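Local coordinates for conserved domain protein (Streptococcus pneumoniae, PDB 2FI0) that is of unknown function but contains a small, largely helical domain of the DUF1858 family, at residues A[63-66]-A[67-71]; A[40-43]-A[44-47]. All coordinates share one frame; numbering follows the deposited sequence.

Contact 1 of 2, residues A[63-66]-A[67-71]; sequences MDKI and VRTLE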
ATOM      1  N   MET A  63       9.990   5.236  -0.839  1.00 47.68           N
ATOM      2  CA  MET A  63       9.582   3.883  -1.226  1.00 47.96           C
ATOM      3  C   MET A  63      10.355   2.812  -0.471  1.00 47.76           C
ATOM      4  O   MET A  63       9.780   1.807  -0.085  1.00 47.95           O
ATOM      5  CB  MET A  63       9.726   3.655  -2.741  1.00 48.34           C
ATOM      6  CG  MET A  63       9.122   2.306  -3.245  1.00 49.78           C
ATOM      7  SD  MET A  63       7.456   1.853  -2.590  1.00 54.17           S
ATOM      8  CE  MET A  63       6.669   3.433  -2.641  1.00 51.09           C
ATOM      9  N   ASP A  64      11.650   3.016  -0.256  1.00 47.24           N
ATOM     10  CA  ASP A  64      12.437   2.039   0.503  1.00 47.29           C
ATOM     11  C   ASP A  64      11.839   1.757   1.889  1.00 46.20           C
ATOM     12  O   ASP A  64      11.854   0.629   2.350  1.00 45.56           O
ATOM     13  CB  ASP A  64      13.897   2.487   0.629  1.00 48.04           C
ATOM     14  CG  ASP A  64      14.606   2.589  -0.731  1.00 52.49           C
ATOM     15  OD1 ASP A  64      15.764   3.089  -0.789  1.00 57.48           O
ATOM     16  OD2 ASP A  64      14.000   2.175  -1.751  1.00 58.64           O
ATOM     17  N   LYS A  65      11.314   2.787   2.544  1.00 45.27           N
ATOM     18  CA  LYS A  65      10.678   2.647   3.851  1.00 44.99           C
ATOM     19  C   LYS A  65       9.433   1.757   3.738  1.00 44.35           C
ATOM     20  O   LYS A  65       9.222   0.881   4.565  1.00 43.61           O
ATOM     21  CB  LYS A  65      10.329   4.041   4.401  1.00 45.56           C
ATOM     22  CG  LYS A  65       9.417   4.089   5.626  1.00 46.29           C
ATOM     23  CD  LYS A  65      10.189   4.138   6.925  1.00 47.36           C
ATOM     24  CE  LYS A  65       9.258   4.338   8.111  1.00 47.29           C
ATOM     25  NZ  LYS A  65       9.911   3.845   9.356  1.00 48.10           N
ATOM     26  N   ILE A  66       8.631   1.982   2.701  1.00 43.70           N
ATOM     27  CA  ILE A  66       7.442   1.184   2.448  1.00 43.91           C
ATOM     28  C   ILE A  66       7.774  -0.255   2.130  1.00 43.15           C
ATOM     29  O   ILE A  66       7.142  -1.153   2.669  1.00 42.64           O
ATOM     30  CB  ILE A  66       6.590   1.787   1.300  1.00 44.59           C
ATOM     31  CG1 ILE A  66       5.946   3.093   1.782  1.00 44.22           C
ATOM     32  CG2 ILE A  66       5.517   0.782   0.825  1.00 44.09           C
ATOM     33  CD1 ILE A  66       5.588   4.041   0.702  1.00 44.78           C
ATOM     34  N   VAL A  67       8.768  -0.473   1.263  1.00 42.41           N
ATOM     35  CA  VAL A  67       9.171  -1.827   0.891  1.00 42.01           C
ATOM     36  C   VAL A  67       9.716  -2.597   2.099  1.00 41.10           C
ATOM     37  O   VAL A  67       9.304  -3.719   2.346  1.00 40.54           O
ATOM     38  CB  VAL A  67      10.158  -1.838  -0.295  1.00 42.16           C
ATOM     39  CG1 VAL A  67      10.658  -3.258  -0.584  1.00 42.60           C
ATOM     40  CG2 VAL A  67       9.469  -1.277  -1.539  1.00 42.69           C
ATOM     41  N   ARG A  68      10.589  -1.967   2.875  1.00 40.42           N
ATOM     42  CA  ARG A  68      11.142  -2.587   4.097  1.00 40.07           C
ATOM     43  C   ARG A  68      10.040  -2.991   5.074  1.00 39.90           C
ATOM     44  O   ARG A  68      10.043  -4.083   5.630  1.00 39.61           O
ATOM     45  CB  ARG A  68      12.036  -1.603   4.840  1.00 39.27           C
ATOM     46  CG  ARG A  68      13.400  -1.401   4.266  1.00 39.90           C
ATOM     47  CD  ARG A  68      14.182  -0.383   5.117  1.00 37.83           C
ATOM     48  NE  ARG A  68      15.426  -1.036   5.410  1.00 42.24           N
ATOM     49  CZ  ARG A  68      15.897  -1.353   6.599  1.00 38.90           C
ATOM     50  NH1 ARG A  68      15.337  -0.981   7.736  1.00 38.37           N
ATOM     51  NH2 ARG A  68      17.021  -1.994   6.619  1.00 42.52           N
ATOM     52  N   THR A  69       9.124  -2.064   5.301  1.00 39.76           N
ATOM     53  CA  THR A  69       8.027  -2.280   6.249  1.00 40.22           C
ATOM     54  C   THR A  69       7.132  -3.432   5.800  1.00 39.85           C
ATOM     55  O   THR A  69       6.795  -4.317   6.591  1.00 39.83           O
ATOM     56  CB  THR A  69       7.197  -0.997   6.429  1.00 39.77           C
ATOM     57  OG1 THR A  69       8.061   0.082   6.802  1.00 39.95           O
ATOM     58  CG2 THR A  69       6.141  -1.187   7.511  1.00 40.11           C
ATOM     59  N   LEU A  70       6.778  -3.433   4.521  1.00 39.78           N
ATOM     60  CA  LEU A  70       5.952  -4.495   3.983  1.00 40.44           C
ATOM     61  C   LEU A  70       6.637  -5.849   4.063  1.00 40.40           C
ATOM     62  O   LEU A  70       6.025  -6.820   4.504  1.00 40.39           O
ATOM     63  CB  LEU A  70       5.513  -4.172   2.549  1.00 40.62           C
ATOM     64  CG  LEU A  70       4.472  -3.052   2.399  1.00 41.62           C
ATOM     65  CD1 LEU A  70       4.270  -2.708   0.909  1.00 42.31           C
ATOM     66  CD2 LEU A  70       3.144  -3.430   3.050  1.00 41.10           C
ATOM     67  N   GLU A  71       7.909  -5.921   3.659  1.00 41.26           N
ATOM     68  CA  GLU A  71       8.679  -7.163   3.801  1.00 41.42           C
ATOM     69  C   GLU A  71       8.784  -7.626   5.257  1.00 40.82           C
ATOM     70  O   GLU A  71       8.622  -8.796   5.527  1.00 40.62           O
ATOM     71  CB  GLU A  71      10.056  -7.023   3.173  1.00 41.74           C
ATOM     72  CG  GLU A  71      10.001  -6.824   1.666  1.00 43.58           C
ATOM     73  CD  GLU A  71      11.376  -6.813   1.016  1.00 44.61           C
ATOM     74  OE1 GLU A  71      12.368  -6.391   1.653  1.00 48.78           O
ATOM     75  OE2 GLU A  71      11.462  -7.216  -0.161  1.00 50.65           O
TER
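Ile66 and Leu70 pack side by side one helical turn apart, with their side chains pointing the same way. Both are buried. Ile66 CG2 meets Leu70 CD1 at 3.7 Å. The Ile66 branch that touches is CG2, set anti to the backbone N; CG1 lies beside that N (chi1 -70°). Along the backbone, Leu70 N donates to Ile66 O at 3.0 Å. Met63 and Val67 make a second apolar pair, crossing at about a right angle. The bent Met63 chain brings SD to 3.9 Å from Val67 CG2. Helix 63-72 is amphipathic: Met63 and Ile66 touch Ser56 of helix 52-59, while Leu70 meets Val25 and Val67 meets Leu80. The solvent side is looser and mostly polar. Asp64, Lys65 and Arg68 are exposed there. Arg68 lays its aliphatic CG against Asp64 O at 3.2 Å, and beyond the bend at chi3 the guanidinium turns outward. Thr69, at the border, grips Lys65 O twice. Thr69 N donates to Lys65 O at 3.0 Å and Thr69 OG1 at 2.6 Å, from opposite faces of that carbonyl plane. With chi1 at -54°, OG1 sits beside the backbone N, where the hydroxyl can turn back to the preceding turn. Thr69 also touches Leu32.

Contact 2 of 2, residues A[40-43]-A[44-47]; sequences PLMR and NTVG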
ATOM      1  N   PRO A  40     -13.155   3.969   4.796  1.00 45.89           N
ATOM      2  CA  PRO A  40     -13.548   3.387   3.512  1.00 45.51           C
ATOM      3  C   PRO A  40     -13.948   4.395   2.446  1.00 45.00           C
ATOM      4  O   PRO A  40     -13.595   4.215   1.288  1.00 44.66           O
ATOM      5  CB  PRO A  40     -14.747   2.510   3.875  1.00 45.31           C
ATOM      6  CG  PRO A  40     -14.589   2.208   5.291  1.00 45.63           C
ATOM      7  CD  PRO A  40     -13.909   3.367   5.915  1.00 45.79           C
ATOM      8  N   LEU A  41     -14.702   5.427   2.826  1.00 44.89           N
ATOM      9  CA  LEU A  41     -15.144   6.439   1.874  1.00 44.99           C
ATOM     10  C   LEU A  41     -13.934   7.125   1.225  1.00 44.79           C
ATOM     11  O   LEU A  41     -13.890   7.256   0.003  1.00 43.98           O
ATOM     12  CB  LEU A  41     -16.078   7.461   2.543  1.00 44.73           C
ATOM     13  CG  LEU A  41     -16.596   8.617   1.680  1.00 44.83           C
ATOM     14  CD1 LEU A  41     -17.335   8.110   0.446  1.00 45.10           C
ATOM     15  CD2 LEU A  41     -17.491   9.511   2.502  1.00 45.04           C
ATOM     16  N   MET A  42     -12.952   7.520   2.040  1.00 45.19           N
ATOM     17  CA  MET A  42     -11.718   8.137   1.521  1.00 45.75           C
ATOM     18  C   MET A  42     -10.914   7.147   0.686  1.00 46.32           C
ATOM     19  O   MET A  42     -10.487   7.462  -0.421  1.00 46.38           O
ATOM     20  CB  MET A  42     -10.808   8.651   2.647  1.00 45.83           C
ATOM     21  CG  MET A  42     -11.255   9.891   3.433  1.00 45.61           C
ATOM     22  SD  MET A  42     -11.742  11.386   2.520  1.00 45.99           S
ATOM     23  CE  MET A  42     -10.473  11.324   1.254  1.00 45.15           C
ATOM     24  N   ARG A  43     -10.699   5.950   1.226  1.00 46.92           N
ATOM     25  CA  ARG A  43      -9.948   4.924   0.514  1.00 47.41           C
ATOM     26  C   ARG A  43     -10.594   4.544  -0.822  1.00 47.89           C
ATOM     27  O   ARG A  43      -9.892   4.241  -1.787  1.00 48.19           O
ATOM     28  CB  ARG A  43      -9.786   3.674   1.376  1.00 47.53           C
ATOM     29  CG  ARG A  43      -8.959   2.578   0.718  1.00 47.35           C
ATOM     30  CD  ARG A  43      -8.676   1.419   1.675  1.00 47.82           C
ATOM     31  NE  ARG A  43      -9.867   0.632   2.000  1.00 46.74           N
ATOM     32  CZ  ARG A  43     -10.565   0.722   3.130  1.00 47.18           C
ATOM     33  NH1 ARG A  43     -10.218   1.560   4.099  1.00 47.80           N
ATOM     34  NH2 ARG A  43     -11.627  -0.053   3.302  1.00 47.98           N
ATOM     35  N   ASN A  44     -11.919   4.554  -0.890  1.00 47.83           N
ATOM     36  CA  ASN A  44     -12.590   4.198  -2.138  1.00 48.43           C
ATOM     37  C   ASN A  44     -12.865   5.395  -3.056  1.00 48.88           C
ATOM     38  O   ASN A  44     -13.552   5.252  -4.073  1.00 48.85           O
ATOM     39  CB  ASN A  44     -13.848   3.387  -1.847  1.00 48.32           C
ATOM     40  CG  ASN A  44     -13.531   2.024  -1.231  1.00 48.91           C
ATOM     41  OD1 ASN A  44     -14.252   1.547  -0.358  1.00 51.21           O
ATOM     42  ND2 ASN A  44     -12.456   1.391  -1.698  1.00 46.89           N
ATOM     43  N   THR A  45     -12.318   6.560  -2.694  1.00 49.34           N
ATOM     44  CA  THR A  45     -12.303   7.739  -3.565  1.00 49.96           C
ATOM     45  C   THR A  45     -10.853   8.033  -3.997  1.00 50.42           C
ATOM     46  O   THR A  45     -10.444   7.654  -5.103  1.00 50.23           O
ATOM     47  CB  THR A  45     -12.960   8.979  -2.893  1.00 49.92           C
ATOM     48  OG1 THR A  45     -12.358   9.230  -1.615  1.00 50.02           O
ATOM     49  CG2 THR A  45     -14.461   8.769  -2.713  1.00 49.82           C
ATOM     50  N   VAL A  46     -10.069   8.665  -3.121  1.00 51.03           N
ATOM     51  CA  VAL A  46      -8.659   8.953  -3.442  1.00 51.20           C
ATOM     52  C   VAL A  46      -7.846   7.677  -3.709  1.00 51.20           C
ATOM     53  O   VAL A  46      -7.016   7.659  -4.622  1.00 51.20           O
ATOM     54  CB  VAL A  46      -7.942   9.846  -2.365  1.00 51.59           C
ATOM     55  CG1 VAL A  46      -8.029   9.251  -0.970  1.00 52.26           C
ATOM     56  CG2 VAL A  46      -6.464  10.062  -2.726  1.00 51.87           C
ATOM     57  N   GLY A  47      -8.103   6.625  -2.932  1.00 51.10           N
ATOM     58  CA  GLY A  47      -7.385   5.346  -3.048  1.00 51.18           C
ATOM     59  C   GLY A  47      -7.644   4.559  -4.328  1.00 51.14           C
ATOM     60  O   GLY A  47      -6.889   3.637  -4.654  1.00 51.36           O
TER
HETATM   61  O   HOH W   1     -10.621  -0.182  -0.595  1.00 50.42           O
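The flat amide of Asn44 has the carbonyl oxygen of Pro40 over one face. Pro40 O stands well above the amide plane, over its OD1 side, 3.2 Å from Asn44 OD1. Both are acceptors, with no hydrogen bond between them. The carbonyl carbon of Arg43 lies on the same face, off toward CB and ND2. Asn44 ND2 donates to a water oxygen at 2.7 Å. That water also accepts from Arg43 NE at 2.8 Å, at one corner of the guanidinium. It thus joins two flat groups inclined to each other by roughly 70°. Arg43 reaches it with CG anti to the backbone N (chi1 -178°) and a bend at chi3. The far end of Arg43 is held elsewhere: NH1 bonds to Leu37 O. Asn44 also touches Ala16 of helix 15-21.

The backbone here is the C-terminal end of the short helix 40-43. Asn44 N closes an i to i+4 bond to Pro40 O, and Asn44 is the first residue to leave helical angles. The next bond is an i to i+3 one, from Thr45 N to Met42 O at 3.1 Å, with the donor well above the carbonyl plane. Thr45 OG1 lies between Leu41 O and Met42 O, at 3.0 Å and 2.8 Å; its single proton could serve either. On the exposed side, Met42 CE curls round to Val46 CG1 at 3.9 Å. Gly47, without a side chain, brings CA to 3.0 Å from Arg43 O, and its backbone is bonded to Ala16.

The backbone N-H groups of Asn44 and Thr45 therefore donate to carbonyls at the helix end, and the Thr45 hydroxyl can serve one of two. Through the water, Arg43 NE and Asn44 ND2 share one acceptor.

Contact 2 comes first along the chain and closes before contact 1 opens. Their centres are 22 Å apart, and the nearest atoms are about 13 Å apart, so they do not touch. They lie on opposite sides of the chain's centre. Contact 2 sits at the turn that joins helix 40-43 to the short helix 46-49, beside helix 15-21. Contact 1 is internal to helix 63-72, the last helix, which packs on helix 52-59 and precedes strand 76-78. They share no helix, and neither includes a strand of the small parallel sheet. One contact therefore shapes a surface turn at one end of the compact chain, and the other lies within the helix at the opposite end.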